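Local coordinates for protein glucose-6-phosphate 1-dehydrogenase (Mycobacterium avium, PDB 4LGV) that probably catalyses the NADP-linked oxidation of glucose 6-phosphate to 6-phosphogluconolactone, the entry step of the pentose phosphate pathway, at residues Ser223-Thr228 against Thr348-Phe353; Ala320-Ile325 against Pro334-Ala339. One frame throughout, in Å; residues are numbered along the deposited sequence.

How the interactions relate
Interactions 1 and 2 are two strand pairings of one large, mostly antiparallel sheet, and their centres lie about 9 Å apart. Strand 222-230, which supplies 223-228 to interaction 1, runs beside strand 335-340, which supplies 334-339 to interaction 2; the backbone joins them, with Ile-227 N 2.7 Å from Phe-336 O. Along the chain, the hairpin of interaction 2 is nested inside the long connection that interaction 1 closes. Both are buried, though Arg-322 and Glu-324 of interaction 2 are partly exposed. Both rest on antiparallel backbone bonds; interaction 1 adds an aromatic pair, a salt bridge and a water on one face, whereas the side chains of interaction 2 add mainly aliphatic and arginine-phenylalanine packing.

Interaction 1: residues Ser223-Thr228 against Thr348-Phe353; sequences SEIHIT and TEVRMF
Strands 223-228 and 348-353 run antiparallel, their axes at 169° and 4.7 Å apart at closest approach, as neighbours within the large sheet of the C-terminal domain of glucose-6-phosphate dehydrogenase. Glu-224/Phe-353, His-226/Arg-351 and Thr-228/Glu-349 are hydrogen-bonded pairs. At one end Ser-223 and Glu-224 both face Phe-353, a classic beta bulge, where Ser-223 N donates to Phe-353 O over 2.7 Å.

On the face carrying His-226, Phe-353 turns its ring edge to the imidazole: CE1 sits over the ring centre, the centroids are 4.8 Å apart and the planes meet at 66°, an edge-to-face stack. With its CG anti to the carbonyl carbon (chi1 -69°), the imidazole projects from the sheet and leans back toward Glu-224, where NE2 donates to OE1 at 2.8 Å on the anti side of the carboxylate. That bond should restrain the ring's rotation. Glu-224 OE1 also accepts from His-475 N, and His-475 stacks on Phe-353.

The opposite face, with Ile-225, Ile-227, Val-350 and Met-352, is apolar: Ile-225 CD1 meets Met-352 CE at 3.9 Å, while the two methyls of Val-350 lie beside Ile-225 and Ile-227, under helix 246-264.

Arg-351 bends at chi3 and grips Glu-349 side-on in a salt bridge, NE to OE1 and NH2 to OE2, with Gln-373 bound at NH1 and Trp-481 N at Glu-349 OE2. Arg-351 NE lies 3.0 Å from Glu-349 OE1, which approaches in the guanidinium plane but itself is met from above the carboxylate plane.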
loop_
_atom_site.group_PDB
_atom_site.type_symbol
_atom_site.label_atom_id
_atom_site.label_comp_id
_atom_site.label_asym_id
_atom_site.label_seq_id
_atom_site.Cartn_x
_atom_site.Cartn_y
_atom_site.Cartn_z
ATOM N N SER A 223 -1.085 -13.673 -5.783
ATOM C CA SER A 223 -0.871 -14.866 -4.926
ATOM C C SER A 223 -0.050 -15.956 -5.572
ATOM O O SER A 223 0.649 -16.667 -4.884
ATOM C CB SER A 223 -2.162 -15.507 -4.440
ATOM O OG SER A 223 -2.843 -16.034 -5.554
ATOM N N GLU A 224 -0.065 -16.024 -6.878
ATOM C CA GLU A 224 0.520 -17.136 -7.571
ATOM C C GLU A 224 0.711 -16.806 -9.045
ATOM O O GLU A 224 -0.111 -16.093 -9.623
ATOM C CB GLU A 224 -0.437 -18.328 -7.437
ATOM C CG GLU A 224 0.043 -19.637 -7.984
ATOM C CD GLU A 224 -0.739 -20.807 -7.374
ATOM O OE1 GLU A 224 -0.929 -21.870 -8.055
ATOM O OE2 GLU A 224 -1.186 -20.661 -6.234
ATOM N N ILE A 225 1.717 -17.415 -9.661
ATOM C CA ILE A 225 1.979 -17.252 -11.081
ATOM C C ILE A 225 2.091 -18.601 -11.780
ATOM O O ILE A 225 2.753 -19.493 -11.264
ATOM C CB ILE A 225 3.288 -16.468 -11.288
ATOM C CG1 ILE A 225 3.162 -15.075 -10.658
ATOM C CG2 ILE A 225 3.565 -16.310 -12.763
ATOM C CD1 ILE A 225 4.371 -14.207 -10.699
ATOM N N HIS A 226 1.448 -18.746 -12.947
ATOM C CA HIS A 226 1.581 -19.955 -13.783
ATOM C C HIS A 226 2.094 -19.558 -15.158
ATOM O O HIS A 226 1.538 -18.663 -15.804
ATOM C CB HIS A 226 0.274 -20.661 -14.025
ATOM C CG HIS A 226 -0.304 -21.318 -12.826
ATOM N ND1 HIS A 226 -1.494 -22.012 -12.874
ATOM C CD2 HIS A 226 0.092 -21.334 -11.534
ATOM C CE1 HIS A 226 -1.775 -22.486 -11.670
ATOM N NE2 HIS A 226 -0.839 -22.067 -10.834
ATOM N N ILE A 227 3.169 -20.193 -15.573
ATOM C CA ILE A 227 3.726 -19.981 -16.895
ATOM C C ILE A 227 3.534 -21.243 -17.730
ATOM O O ILE A 227 3.935 -22.334 -17.320
ATOM C CB ILE A 227 5.210 -19.649 -16.795
ATOM C CG1 ILE A 227 5.346 -18.275 -16.134
ATOM C CG2 ILE A 227 5.826 -19.668 -18.173
ATOM C CD1 ILE A 227 6.780 -17.820 -15.897
ATOM N N THR A 228 2.859 -21.104 -18.847
ATOM C CA THR A 228 2.566 -22.235 -19.723
ATOM C C THR A 228 3.176 -21.979 -21.071
ATOM O O THR A 228 2.913 -20.948 -21.692
ATOM C CB THR A 228 1.056 -22.419 -19.905
ATOM O OG1 THR A 228 0.445 -22.768 -18.658
ATOM C CG2 THR A 228 0.772 -23.522 -20.920
ATOM N N THR A 348 1.931 -19.523 -25.426
ATOM C CA THR A 348 2.789 -19.221 -24.280
ATOM C C THR A 348 2.117 -18.145 -23.484
ATOM O O THR A 348 1.800 -17.065 -24.017
ATOM C CB THR A 348 4.179 -18.742 -24.709
ATOM O OG1 THR A 348 4.797 -19.790 -25.466
ATOM C CG2 THR A 348 5.045 -18.453 -23.522
ATOM N N GLU A 349 1.901 -18.428 -22.212
ATOM C CA GLU A 349 1.084 -17.587 -21.350
ATOM C C GLU A 349 1.736 -17.425 -19.974
ATOM O O GLU A 349 2.378 -18.327 -19.463
ATOM C CB GLU A 349 -0.287 -18.295 -21.180
ATOM C CG GLU A 349 -1.165 -17.812 -20.058
ATOM C CD GLU A 349 -2.444 -18.599 -19.905
ATOM O OE1 GLU A 349 -2.523 -19.486 -18.992
ATOM O OE2 GLU A 349 -3.379 -18.311 -20.664
ATOM N N VAL A 350 1.596 -16.231 -19.423
ATOM C CA VAL A 350 1.967 -15.956 -18.050
ATOM C C VAL A 350 0.657 -15.554 -17.367
ATOM O O VAL A 350 0.043 -14.561 -17.731
ATOM C CB VAL A 350 2.978 -14.825 -17.936
ATOM C CG1 VAL A 350 3.350 -14.558 -16.460
ATOM C CG2 VAL A 350 4.241 -15.153 -18.701
ATOM N N ARG A 351 0.223 -16.348 -16.393
ATOM C CA ARG A 351 -1.078 -16.124 -15.771
ATOM C C ARG A 351 -0.838 -15.775 -14.325
ATOM O O ARG A 351 -0.288 -16.551 -13.579
ATOM C CB ARG A 351 -1.956 -17.386 -15.864
ATOM C CG ARG A 351 -3.339 -17.249 -15.232
ATOM C CD ARG A 351 -4.180 -18.450 -15.555
ATOM N NE ARG A 351 -4.498 -18.493 -16.971
ATOM C CZ ARG A 351 -5.617 -18.067 -17.514
ATOM N NH1 ARG A 351 -6.557 -17.561 -16.755
ATOM N NH2 ARG A 351 -5.771 -18.140 -18.832
ATOM N N MET A 352 -1.254 -14.581 -13.927
ATOM C CA MET A 352 -1.024 -14.124 -12.566
ATOM C C MET A 352 -2.348 -14.088 -11.806
ATOM O O MET A 352 -3.279 -13.403 -12.232
ATOM C CB MET A 352 -0.378 -12.767 -12.616
ATOM C CG MET A 352 0.909 -12.763 -13.413
ATOM S SD MET A 352 1.458 -11.076 -13.619
ATOM C CE MET A 352 2.493 -11.114 -12.192
ATOM N N PHE A 353 -2.439 -14.867 -10.719
ATOM C CA PHE A 353 -3.629 -14.946 -9.900
ATOM C C PHE A 353 -3.565 -13.914 -8.817
ATOM O O PHE A 353 -2.535 -13.840 -8.088
ATOM C CB PHE A 353 -3.715 -16.311 -9.210
ATOM C CG PHE A 353 -3.944 -17.459 -10.150
ATOM C CD1 PHE A 353 -2.885 -18.087 -10.752
ATOM C CD2 PHE A 353 -5.210 -17.875 -10.455
ATOM C CE1 PHE A 353 -3.074 -19.177 -11.596
ATOM C CE2 PHE A 353 -5.430 -18.943 -11.316
ATOM C CZ PHE A 353 -4.354 -19.602 -11.891
HETATM O O HOH W 1 -0.292 -20.346 -17.529
#

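Interaction 2: residues Ala320-Ile325 against Pro334-Ala339; sequences ALRTEI and PIFLRA
Pro-334 opens the contact by laying its ring carbons beside the guanidinium of Arg-322, with CG 3.8 Å from Arg-322 NH2. The two side chains point the same way.

At Ile-335 the backbone pairs with Thr-323 in both directions. Thr-323 N reaches Ile-335 O at 2.8 Å, whereas in the return bond Ile-335 N stands above the carbonyl plane of Thr-323. The side chain of Ile-335 divides its contacts: CB and CG2 meet the Thr-323 methyl, while CD1 extends to Ile-325 CD1 at 3.8 Å, past the end of the paired backbone. Thr-323 CG2 lies between its own backbone N and carbonyl carbon (OG1 chi1 -177°), the position that brings the methyl against Ile-335 CB.

Phe-336 lies alongside the extended chain of Arg-322. Its CE1 lies against CB, CG and CD of Arg-322, closest to CD at 3.7 Å, so the aliphatic shaft takes most of the contact; CZ stands over one face of the guanidinium, the planes 58° apart.

Leu-337 exchanges two backbone bonds with Leu-321, and its CB meets Leu-321 CD1 at 3.9 Å; helix 246-264 packs on this same side through Leu-256. Next, Arg-338 CB touches Ala-320 CB, but its guanidinium leads off to strand 222-230, where NE hydrogen-bonds Thr-228 OG1.

Strand axes at 158° with a closest approach of 4.6 Å, and only eight residues between the segments, identify an antiparallel beta hairpin within the large sheet of the glucose-6-phosphate dehydrogenase C-terminal domain.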
loop_
_atom_site.group_PDB
_atom_site.type_symbol
_atom_site.label_atom_id
_atom_site.label_comp_id
_atom_site.label_asym_id
_atom_site.label_seq_id
_atom_site.Cartn_x
_atom_site.Cartn_y
_atom_site.Cartn_z
ATOM N N ALA A 320 7.148 -29.810 -15.906
ATOM C CA ALA A 320 6.407 -28.935 -15.053
ATOM C C ALA A 320 7.190 -28.800 -13.764
ATOM O O ALA A 320 7.744 -29.784 -13.282
ATOM C CB ALA A 320 5.045 -29.483 -14.777
ATOM N N LEU A 321 7.280 -27.574 -13.240
ATOM C CA LEU A 321 8.141 -27.311 -12.097
ATOM C C LEU A 321 7.639 -26.159 -11.229
ATOM O O LEU A 321 6.776 -25.387 -11.625
ATOM C CB LEU A 321 9.558 -27.042 -12.556
ATOM C CG LEU A 321 9.797 -25.788 -13.400
ATOM C CD1 LEU A 321 9.981 -24.504 -12.555
ATOM C CD2 LEU A 321 11.006 -25.981 -14.295
ATOM N N ARG A 322 8.176 -26.086 -10.025
ATOM C CA ARG A 322 7.861 -25.036 -9.102
ATOM C C ARG A 322 9.130 -24.277 -8.782
ATOM O O ARG A 322 10.130 -24.880 -8.480
ATOM C CB ARG A 322 7.259 -25.597 -7.798
ATOM C CG ARG A 322 6.921 -24.536 -6.743
ATOM C CD ARG A 322 6.279 -25.205 -5.519
ATOM N NE ARG A 322 5.844 -24.233 -4.517
ATOM C CZ ARG A 322 4.890 -24.437 -3.588
ATOM N NH1 ARG A 322 4.222 -25.587 -3.497
ATOM N NH2 ARG A 322 4.600 -23.472 -2.720
ATOM N N THR A 323 9.034 -22.959 -8.774
ATOM C CA THR A 323 10.131 -22.109 -8.349
ATOM C C THR A 323 9.576 -20.875 -7.607
ATOM O O THR A 323 8.393 -20.825 -7.220
ATOM C CB THR A 323 10.980 -21.693 -9.568
ATOM O OG1 THR A 323 12.092 -20.930 -9.128
ATOM C CG2 THR A 323 10.167 -20.868 -10.535
ATOM N N GLU A 324 10.448 -19.926 -7.331
ATOM C CA GLU A 324 10.072 -18.757 -6.566
ATOM C C GLU A 324 11.131 -17.672 -6.742
ATOM O O GLU A 324 12.262 -17.952 -7.143
ATOM C CB GLU A 324 9.915 -19.087 -5.062
ATOM C CG GLU A 324 11.208 -19.480 -4.408
ATOM C CD GLU A 324 11.174 -19.712 -2.899
ATOM O OE1 GLU A 324 10.750 -18.831 -2.112
ATOM O OE2 GLU A 324 11.653 -20.775 -2.517
ATOM N N ILE A 325 10.752 -16.450 -6.413
ATOM C CA ILE A 325 11.679 -15.299 -6.406
ATOM C C ILE A 325 11.622 -14.682 -4.999
ATOM O O ILE A 325 10.607 -14.105 -4.602
ATOM C CB ILE A 325 11.268 -14.269 -7.452
ATOM C CG1 ILE A 325 11.319 -14.885 -8.836
ATOM C CG2 ILE A 325 12.172 -13.058 -7.417
ATOM C CD1 ILE A 325 10.638 -14.032 -9.892
ATOM N N PRO A 334 4.262 -18.621 -5.081
ATOM C CA PRO A 334 4.708 -19.726 -5.852
ATOM C C PRO A 334 4.598 -19.474 -7.349
ATOM O O PRO A 334 3.597 -18.935 -7.810
ATOM C CB PRO A 334 3.733 -20.879 -5.446
ATOM C CG PRO A 334 2.954 -20.364 -4.261
ATOM C CD PRO A 334 2.975 -18.879 -4.426
ATOM N N ILE A 335 5.624 -19.898 -8.079
ATOM C CA ILE A 335 5.667 -19.776 -9.506
ATOM C C ILE A 335 5.724 -21.179 -10.123
ATOM O O ILE A 335 6.657 -21.927 -9.885
ATOM C CB ILE A 335 6.896 -18.944 -9.899
ATOM C CG1 ILE A 335 6.833 -17.579 -9.212
ATOM C CG2 ILE A 335 6.987 -18.811 -11.404
ATOM C CD1 ILE A 335 8.074 -16.719 -9.347
ATOM N N PHE A 336 4.696 -21.536 -10.881
ATOM C CA PHE A 336 4.632 -22.818 -11.532
ATOM C C PHE A 336 4.845 -22.627 -13.029
ATOM O O PHE A 336 4.302 -21.712 -13.648
ATOM C CB PHE A 336 3.276 -23.512 -11.267
ATOM C CG PHE A 336 3.061 -23.906 -9.823
ATOM C CD1 PHE A 336 3.629 -25.049 -9.324
ATOM C CD2 PHE A 336 2.310 -23.140 -9.001
ATOM C CE1 PHE A 336 3.472 -25.415 -7.990
ATOM C CE2 PHE A 336 2.112 -23.490 -7.682
ATOM C CZ PHE A 336 2.687 -24.643 -7.170
ATOM N N LEU A 337 5.596 -23.549 -13.603
ATOM C CA LEU A 337 5.943 -23.487 -14.991
ATOM C C LEU A 337 5.727 -24.852 -15.651
ATOM O O LEU A 337 6.063 -25.866 -15.061
ATOM C CB LEU A 337 7.371 -23.075 -15.073
ATOM C CG LEU A 337 7.939 -22.873 -16.442
ATOM C CD1 LEU A 337 9.073 -21.858 -16.315
ATOM C CD2 LEU A 337 8.412 -24.202 -17.016
ATOM N N ARG A 338 5.122 -24.851 -16.845
ATOM C CA ARG A 338 4.966 -26.052 -17.630
ATOM C C ARG A 338 5.252 -25.745 -19.075
ATOM O O ARG A 338 4.868 -24.687 -19.606
ATOM C CB ARG A 338 3.590 -26.669 -17.479
ATOM C CG ARG A 338 2.459 -25.833 -18.005
ATOM C CD ARG A 338 1.117 -26.523 -17.802
ATOM N NE ARG A 338 0.029 -25.601 -18.140
ATOM C CZ ARG A 338 -1.244 -25.934 -18.231
ATOM N NH1 ARG A 338 -1.616 -27.183 -18.008
ATOM N NH2 ARG A 338 -2.158 -25.028 -18.569
ATOM N N ALA A 339 6.013 -26.641 -19.688
ATOM C CA ALA A 339 6.388 -26.514 -21.096
ATOM C C ALA A 339 6.430 -27.899 -21.734
ATOM O O ALA A 339 6.906 -28.848 -21.129
ATOM C CB ALA A 339 7.724 -25.846 -21.210
#